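Uncharacterized protein (Bacteroides ovatus, PDB 3NQK) is of unknown function but pairs a DUF4973 region with a BT_3044-like C-terminal region and crystallises as a two-fold symmetric pair of chains. Local coordinates at the interface of chains A and B. Coordinates in Å, arbitrary orientation; residue numbers count along the deposited sequence, not the author numbering. Chains: chain A/B, uncharacterized protein.

Contacts 1 and 2 are neighbouring patches of one two-fold symmetric interface, the centres of their C-alpha atoms about 11 Å apart, and each has a twin with the chains exchanged. A:Ile46 and B:Thr308 belong to both. Strand 38-48 of chain A runs through both patches, contact 1 adding strand 107-115 and contact 2 the loop after strand 12-15. In both, the DUF4973 region of one chain meets the BT_3044-like region of the other, including the segment that follows strand 299-307. Such a reciprocal arrangement would suit a dimer, although the structure alone does not show that the pair forms in solution.

Contact 1: the interface of chains A and B. Residues chain A 46-49, 51-52, 104-107; chain B 255-257, 265, 308.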
ATOM      1  N   ILE A  46      -2.323   5.026 -17.790  1.00 41.47           N
ATOM      2  CA  ILE A  46      -2.412   6.437 -17.498  1.00 42.71           C
ATOM      3  C   ILE A  46      -2.569   7.254 -18.762  1.00 43.64           C
ATOM      4  O   ILE A  46      -1.889   7.001 -19.758  1.00 44.25           O
ATOM      5  CB  ILE A  46      -1.123   6.911 -16.749  1.00 43.26           C
ATOM      6  CG1 ILE A  46      -1.249   6.650 -15.264  1.00 50.39           C
ATOM      7  CG2 ILE A  46      -0.880   8.349 -16.957  1.00 45.86           C
ATOM      8  CD1 ILE A  46      -1.283   5.216 -14.920  1.00 60.88           C
ATOM      9  N   VAL A  47      -3.469   8.246 -18.721  1.00 43.66           N
ATOM     10  CA  VAL A  47      -3.649   9.177 -19.834  1.00 45.23           C
ATOM     11  C   VAL A  47      -3.063  10.532 -19.460  1.00 48.03           C
ATOM     12  O   VAL A  47      -3.690  11.315 -18.757  1.00 47.85           O
ATOM     13  CB  VAL A  47      -5.126   9.328 -20.197  1.00 47.58           C
ATOM     14  CG1 VAL A  47      -5.294  10.250 -21.399  1.00 40.89           C
ATOM     15  CG2 VAL A  47      -5.753   7.945 -20.479  1.00 43.34           C
ATOM     16  N   SER A  48      -1.851  10.793 -19.932  1.00 54.22           N
ATOM     17  CA  SER A  48      -1.113  12.013 -19.569  1.00 61.44           C
ATOM     18  C   SER A  48      -1.392  13.128 -20.515  1.00 67.58           C
ATOM     19  O   SER A  48      -1.418  12.929 -21.729  1.00 69.21           O
ATOM     20  CB  SER A  48       0.402  11.744 -19.557  1.00 62.59           C
ATOM     21  OG  SER A  48       0.779  10.927 -18.447  1.00 67.51           O
ATOM     22  N   GLY A  49      -1.543  14.332 -19.973  1.00 74.06           N
ATOM     23  CA  GLY A  49      -1.778  15.496 -20.804  1.00 79.58           C
ATOM     24  C   GLY A  49      -1.982  16.770 -20.017  1.00 84.67           C
ATOM     25  O   GLY A  49      -2.268  16.736 -18.797  1.00 83.56           O
ATOM     26  N   THR A  51      -4.356  18.898 -20.889  1.00 92.96           N
ATOM     27  CA  THR A  51      -5.814  19.012 -20.852  1.00 91.67           C
ATOM     28  C   THR A  51      -6.454  17.841 -20.120  1.00 86.75           C
ATOM     29  O   THR A  51      -5.822  16.811 -19.876  1.00 85.07           O
ATOM     30  CB  THR A  51      -6.410  19.032 -22.281  1.00 93.60           C
ATOM     31  OG1 THR A  51      -5.566  19.791 -23.146  1.00100.05           O
ATOM     32  CG2 THR A  51      -7.848  19.633 -22.281  1.00 95.36           C
ATOM     33  N   VAL A  52      -7.720  18.015 -19.782  1.00 83.94           N
ATOM     34  CA  VAL A  52      -8.532  16.955 -19.255  1.00 80.34           C
ATOM     35  C   VAL A  52      -8.924  16.008 -20.397  1.00 78.76           C
ATOM     36  O   VAL A  52      -9.363  16.455 -21.473  1.00 81.41           O
ATOM     37  CB  VAL A  52      -9.827  17.516 -18.627  1.00 80.92           C
ATOM     38  CG1 VAL A  52     -10.665  16.401 -18.055  1.00 78.65           C
ATOM     39  CG2 VAL A  52      -9.498  18.573 -17.551  1.00 82.17           C
ATOM     40  N   GLY A 104     -13.208  12.334 -18.754  1.00 54.09           N
ATOM     41  CA  GLY A 104     -13.141  12.879 -17.381  1.00 52.87           C
ATOM     42  C   GLY A 104     -12.259  12.084 -16.424  1.00 49.46           C
ATOM     43  O   GLY A 104     -11.975  12.535 -15.332  1.00 50.38           O
ATOM     44  N   SER A 105     -11.873  10.884 -16.814  1.00 48.03           N
ATOM     45  CA  SER A 105     -10.953  10.092 -16.015  1.00 48.68           C
ATOM     46  C   SER A 105      -9.646   9.946 -16.778  1.00 48.52           C
ATOM     47  O   SER A 105      -9.600  10.192 -17.974  1.00 51.83           O
ATOM     48  CB  SER A 105     -11.546   8.722 -15.715  1.00 50.19           C
ATOM     49  OG  SER A 105     -12.760   8.844 -15.008  1.00 54.27           O
ATOM     50  N   CYS A 106      -8.582   9.560 -16.090  1.00 46.34           N
ATOM     51  CA  CYS A 106      -7.290   9.427 -16.743  1.00 45.36           C
ATOM     52  C   CYS A 106      -6.460   8.284 -16.202  1.00 43.87           C
ATOM     53  O   CYS A 106      -5.319   8.139 -16.569  1.00 44.33           O
ATOM     54  CB  CYS A 106      -6.506  10.728 -16.624  1.00 46.29           C
ATOM     55  SG  CYS A 106      -6.006  11.144 -14.952  1.00 48.74           S
ATOM     56  N   VAL A 107      -7.055   7.443 -15.368  1.00 43.96           N
ATOM     57  CA  VAL A 107      -6.353   6.280 -14.839  1.00 41.64           C
ATOM     58  C   VAL A 107      -7.284   5.120 -14.734  1.00 43.00           C
ATOM     59  O   VAL A 107      -8.408   5.266 -14.298  1.00 45.85           O
ATOM     60  CB  VAL A 107      -5.811   6.537 -13.438  1.00 41.61           C
ATOM     61  CG1 VAL A 107      -4.910   5.363 -13.003  1.00 34.23           C
ATOM     62  CG2 VAL A 107      -5.056   7.874 -13.385  1.00 39.89           C
TER
ATOM     63  N   SER B 255     -10.374  14.327 -13.435  1.00 43.54           N
ATOM     64  CA  SER B 255      -9.041  13.886 -13.025  1.00 44.10           C
ATOM     65  C   SER B 255      -8.007  14.135 -14.099  1.00 45.05           C
ATOM     66  O   SER B 255      -8.227  13.826 -15.252  1.00 49.14           O
ATOM     67  CB  SER B 255      -9.065  12.396 -12.701  1.00 44.58           C
ATOM     68  OG  SER B 255     -10.051  12.098 -11.733  1.00 48.15           O
ATOM     69  N   VAL B 256      -6.867  14.686 -13.707  1.00 45.16           N
ATOM     70  CA  VAL B 256      -5.733  14.841 -14.623  1.00 46.51           C
ATOM     71  C   VAL B 256      -4.450  14.456 -13.928  1.00 47.88           C
ATOM     72  O   VAL B 256      -4.413  14.326 -12.697  1.00 49.37           O
ATOM     73  CB  VAL B 256      -5.608  16.294 -15.148  1.00 46.71           C
ATOM     74  CG1 VAL B 256      -6.836  16.664 -15.936  1.00 50.30           C
ATOM     75  CG2 VAL B 256      -5.407  17.259 -14.010  1.00 39.47           C
HETATM   76  N   MSE B 257      -3.403  14.223 -14.709  1.00 49.43           N
HETATM   77  CA  MSE B 257      -2.082  13.958 -14.145  1.00 48.29           C
HETATM   78  C   MSE B 257      -1.350  15.273 -13.963  1.00 49.73           C
HETATM   79  O   MSE B 257      -1.536  16.194 -14.742  1.00 51.13           O
HETATM   80  CB  MSE B 257      -1.281  13.051 -15.055  1.00 46.10           C
HETATM   81  CG  MSE B 257      -1.982  11.766 -15.406  1.00 46.65           C
HETATM   82 SE   MSE B 257      -2.518  10.698 -13.878  0.75 43.08          SE
HETATM   83  CE  MSE B 257      -0.751  10.087 -13.317  1.00 46.99           C
ATOM     84  N   GLU B 265      -1.957  11.741  -9.811  1.00 45.08           N
ATOM     85  CA  GLU B 265      -3.270  12.032 -10.338  1.00 44.34           C
ATOM     86  C   GLU B 265      -3.951  13.035  -9.413  1.00 41.36           C
ATOM     87  O   GLU B 265      -3.982  12.841  -8.205  1.00 41.54           O
ATOM     88  CB  GLU B 265      -4.113  10.736 -10.432  1.00 46.23           C
ATOM     89  CG  GLU B 265      -5.611  10.972 -10.709  1.00 41.16           C
ATOM     90  CD  GLU B 265      -6.440   9.695 -10.680  1.00 45.48           C
ATOM     91  OE1 GLU B 265      -5.973   8.673 -10.126  1.00 47.18           O
ATOM     92  OE2 GLU B 265      -7.589   9.731 -11.184  1.00 46.69           O
ATOM     93  N   THR B 308      -0.521   7.199  -8.495  1.00 50.48           N
ATOM     94  CA  THR B 308      -0.999   6.117  -9.375  1.00 51.52           C
ATOM     95  C   THR B 308      -0.142   4.886  -9.275  1.00 57.11           C
ATOM     96  O   THR B 308      -0.617   3.782  -9.493  1.00 59.50           O
ATOM     97  CB  THR B 308      -0.986   6.540 -10.783  1.00 49.39           C
ATOM     98  OG1 THR B 308       0.350   6.900 -11.146  1.00 47.55           O
ATOM     99  CG2 THR B 308      -1.898   7.719 -10.987  1.00 49.44           C
TER
HETATM  100  O   HOH W   1      -9.242   8.685 -13.360  1.00 43.99           O
HETATM  101  O   HOH W   2     -12.548  11.540 -12.277  1.00 45.75           O
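Selenomethionine B:Met257 lies across the side chains of chain A at this interface, possibly a dimer contact, between two copies of a DUF4973/BT_3044-like protein. Its CG is anti to the carbonyl carbon (chi1 -54°), and further bends at chi2 and chi3 fold the chain over A:Ile46, which it crosses at about a right angle. B:Met257 CG sits 3.9 Å from the branch methyl CG2 of A:Ile46, while the terminal methyl CE touches both CG1 and CG2. The selenium turns roughly a right angle away from A:Ile46, 3.7 Å from the thiol SG of A:Cys106 and also against A:Val107 CG2. A:Cys106 holds SG in the crowded position between its backbone N and carbonyl carbon (chi1 67°), where it also makes a weak hydrogen bond to the carbonyl O of B:Ser255 (3.5 Å). A:Val107 meets B:Glu265 tip to tip: CG2, anti to the carbonyl carbon, comes 3.5 Å from the carboxylate carbon CD. The extended B:Glu265 chain thus brings its acid group against a methyl, and its OE2 binds water 1 at 2.9 Å. That water also reaches A:Cys106 N at 2.9 Å and the amide of A:Val107, bridging the carboxylate to backbone N-H groups of chain A, which may help to stabilise a negative charge. Water 2 joins the hydroxyl OG of B:Ser255 to A:Gly104 O. Farther along, A:Val52 and B:Val256 cross at about a right angle, A:Val52 CG2 lying 3.7 Å from B:Val256 CG1. In the fold, the end of B strand 250-257 and the start of B strand 264-279 abut A strand 38-48 and the loop entering A strand 107-115.

Contact 2: the interface of chains A and B. Residues chain A 16-18, 44, 46; chain B 262-263, 308-309.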
ATOM      1  N   LYS A  16       2.109   2.647 -16.227  1.00 50.68           N
ATOM      2  CA  LYS A  16       2.915   3.156 -15.113  1.00 55.39           C
ATOM      3  C   LYS A  16       3.139   2.090 -14.047  1.00 55.89           C
ATOM      4  O   LYS A  16       2.335   1.930 -13.121  1.00 55.40           O
ATOM      5  CB  LYS A  16       2.274   4.395 -14.492  1.00 57.40           C
ATOM      6  CG  LYS A  16       3.281   5.471 -14.090  1.00 65.11           C
ATOM      7  CD  LYS A  16       3.907   6.151 -15.344  1.00 73.24           C
ATOM      8  CE  LYS A  16       4.727   7.396 -14.968  1.00 79.68           C
ATOM      9  NZ  LYS A  16       5.776   7.098 -13.917  1.00 76.32           N
ATOM     10  N   ALA A  17       4.239   1.363 -14.183  1.00 58.04           N
ATOM     11  CA  ALA A  17       4.637   0.410 -13.173  1.00 60.03           C
ATOM     12  C   ALA A  17       5.058   1.180 -11.902  1.00 64.40           C
ATOM     13  O   ALA A  17       5.269   2.406 -11.952  1.00 63.86           O
ATOM     14  CB  ALA A  17       5.775  -0.444 -13.678  1.00 56.89           C
ATOM     15  N   PRO A  18       5.165   0.467 -10.757  1.00 68.29           N
ATOM     16  CA  PRO A  18       5.579   1.092  -9.482  1.00 70.20           C
ATOM     17  C   PRO A  18       6.954   1.794  -9.559  1.00 70.34           C
ATOM     18  O   PRO A  18       7.143   2.852  -8.961  1.00 70.84           O
ATOM     19  CB  PRO A  18       5.637  -0.099  -8.504  1.00 71.35           C
ATOM     20  CG  PRO A  18       4.750  -1.149  -9.106  1.00 69.70           C
ATOM     21  CD  PRO A  18       4.807  -0.960 -10.592  1.00 67.77           C
ATOM     22  N   PRO A  44      -1.239   0.039 -13.791  1.00 42.13           N
ATOM     23  CA  PRO A  44      -1.963   1.224 -14.149  1.00 41.61           C
ATOM     24  C   PRO A  44      -1.760   1.650 -15.586  1.00 41.19           C
ATOM     25  O   PRO A  44      -0.636   1.623 -16.100  1.00 39.91           O
ATOM     26  CB  PRO A  44      -1.381   2.281 -13.218  1.00 41.62           C
ATOM     27  CG  PRO A  44      -0.901   1.543 -12.065  1.00 43.32           C
ATOM     28  CD  PRO A  44      -0.475   0.219 -12.546  1.00 42.32           C
ATOM     29  N   ILE A  46      -2.323   5.026 -17.790  1.00 41.47           N
ATOM     30  CA  ILE A  46      -2.412   6.437 -17.498  1.00 42.71           C
ATOM     31  C   ILE A  46      -2.569   7.254 -18.762  1.00 43.64           C
ATOM     32  O   ILE A  46      -1.889   7.001 -19.758  1.00 44.25           O
ATOM     33  CB  ILE A  46      -1.123   6.911 -16.749  1.00 43.26           C
ATOM     34  CG1 ILE A  46      -1.249   6.650 -15.264  1.00 50.39           C
ATOM     35  CG2 ILE A  46      -0.880   8.349 -16.957  1.00 45.86           C
ATOM     36  CD1 ILE A  46      -1.283   5.216 -14.920  1.00 60.88           C
TER
ATOM     37  N   PRO B 262       4.786  13.139 -12.767  1.00 60.98           N
ATOM     38  CA  PRO B 262       4.049  12.351 -13.813  1.00 59.95           C
ATOM     39  C   PRO B 262       3.165  11.211 -13.297  1.00 54.41           C
ATOM     40  O   PRO B 262       2.249  10.776 -14.001  1.00 51.44           O
ATOM     41  CB  PRO B 262       5.176  11.792 -14.691  1.00 63.06           C
ATOM     42  CG  PRO B 262       6.371  12.678 -14.408  1.00 66.63           C
ATOM     43  CD  PRO B 262       6.246  13.077 -12.979  1.00 63.45           C
ATOM     44  N   TYR B 263       3.438  10.745 -12.088  1.00 49.66           N
ATOM     45  CA  TYR B 263       2.653   9.680 -11.477  1.00 50.94           C
ATOM     46  C   TYR B 263       1.455  10.195 -10.668  1.00 48.18           C
ATOM     47  O   TYR B 263       0.569   9.413 -10.287  1.00 48.55           O
ATOM     48  CB  TYR B 263       3.547   8.832 -10.560  1.00 53.68           C
ATOM     49  CG  TYR B 263       4.290   9.635  -9.495  1.00 64.03           C
ATOM     50  CD1 TYR B 263       5.572  10.148  -9.744  1.00 74.96           C
ATOM     51  CD2 TYR B 263       3.718   9.870  -8.238  1.00 69.78           C
ATOM     52  CE1 TYR B 263       6.261  10.872  -8.771  1.00 78.89           C
ATOM     53  CE2 TYR B 263       4.395  10.593  -7.264  1.00 72.58           C
ATOM     54  CZ  TYR B 263       5.672  11.087  -7.533  1.00 77.09           C
ATOM     55  OH  TYR B 263       6.352  11.806  -6.581  1.00 74.36           O
ATOM     56  N   THR B 308      -0.521   7.199  -8.495  1.00 50.48           N
ATOM     57  CA  THR B 308      -0.999   6.117  -9.375  1.00 51.52           C
ATOM     58  C   THR B 308      -0.142   4.886  -9.275  1.00 57.11           C
ATOM     59  O   THR B 308      -0.617   3.782  -9.493  1.00 59.50           O
ATOM     60  CB  THR B 308      -0.986   6.540 -10.783  1.00 49.39           C
ATOM     61  OG1 THR B 308       0.350   6.900 -11.146  1.00 47.55           O
ATOM     62  CG2 THR B 308      -1.898   7.719 -10.987  1.00 49.44           C
ATOM     63  N   GLN B 309       1.137   5.078  -8.981  1.00 61.26           N
ATOM     64  CA  GLN B 309       2.057   3.973  -8.849  1.00 64.77           C
ATOM     65  C   GLN B 309       1.538   2.963  -7.832  1.00 66.55           C
ATOM     66  O   GLN B 309       1.850   1.762  -7.922  1.00 70.48           O
ATOM     67  CB  GLN B 309       3.473   4.474  -8.470  1.00 65.02           C
ATOM     68  CG  GLN B 309       4.291   4.973  -9.697  1.00 67.96           C
ATOM     69  CD  GLN B 309       5.524   5.821  -9.320  1.00 70.31           C
ATOM     70  OE1 GLN B 309       5.685   6.251  -8.161  1.00 63.31           O
ATOM     71  NE2 GLN B 309       6.379   6.092 -10.315  1.00 62.47           N
TER
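Part of an interface between two copies in the deposited assembly, possibly a dimer contact between DUF4973 and BT_3044-like regions, this patch joins the loop after A strand 12-15 to the segment after B strand 299-307. Its closer-packed part is formed by B:Gln309 against the backbone of A:Ala17 and A:Pro18. CG of B:Gln309 is anti to the carbonyl carbon (chi1 -82°), and the chain runs extended beyond it (chi2 164°), laying its methylene and amide groups alongside the A:Pro18 carbonyl. The amide carbon CD of B:Gln309 comes 3.4 Å from A:Pro18 O, and its CG lies 3.6 Å from A:Ala17 O. The amide nitrogen NE2 of B:Gln309 also stands 3.6 Å from A:Pro18 O, too long to count as a hydrogen bond, and no other N or O in the patch comes within bonding reach of the opposite chain. Beside this, the ring atom CG of A:Pro44 abuts B:Thr308 O at 3.4 Å. Within chain B, the hydroxyl OG1 of B:Thr308 donates to B:Tyr263 O at 2.7 Å, in the carbonyl plane and on a lone pair (C=O...donor angle 124°). This bond ties the segment to the loop preceding B strand 264-279 and fixes the threonine hydroxyl on its own chain. B:Gln309 OE1 lies over one face of the B:Tyr263 ring, 3.9 Å above the plane and toward the rim.

The looser side belongs to A:Lys16, which has about as much surface hidden by the partner as the glutamine, yet its contacts are long. Bent at chi2 and chi4, its chain crosses B:Gln309 obliquely and carries the amino group NZ of A:Lys16 to 3.8 Å from B:Gln309 NE2, too far for a hydrogen bond. B:Pro262 and B:Tyr263 are met at longer range, with 4.3 Å from A:Lys16 CE to B:Pro262 O. A:Ile46 likewise sits back from B:Thr308.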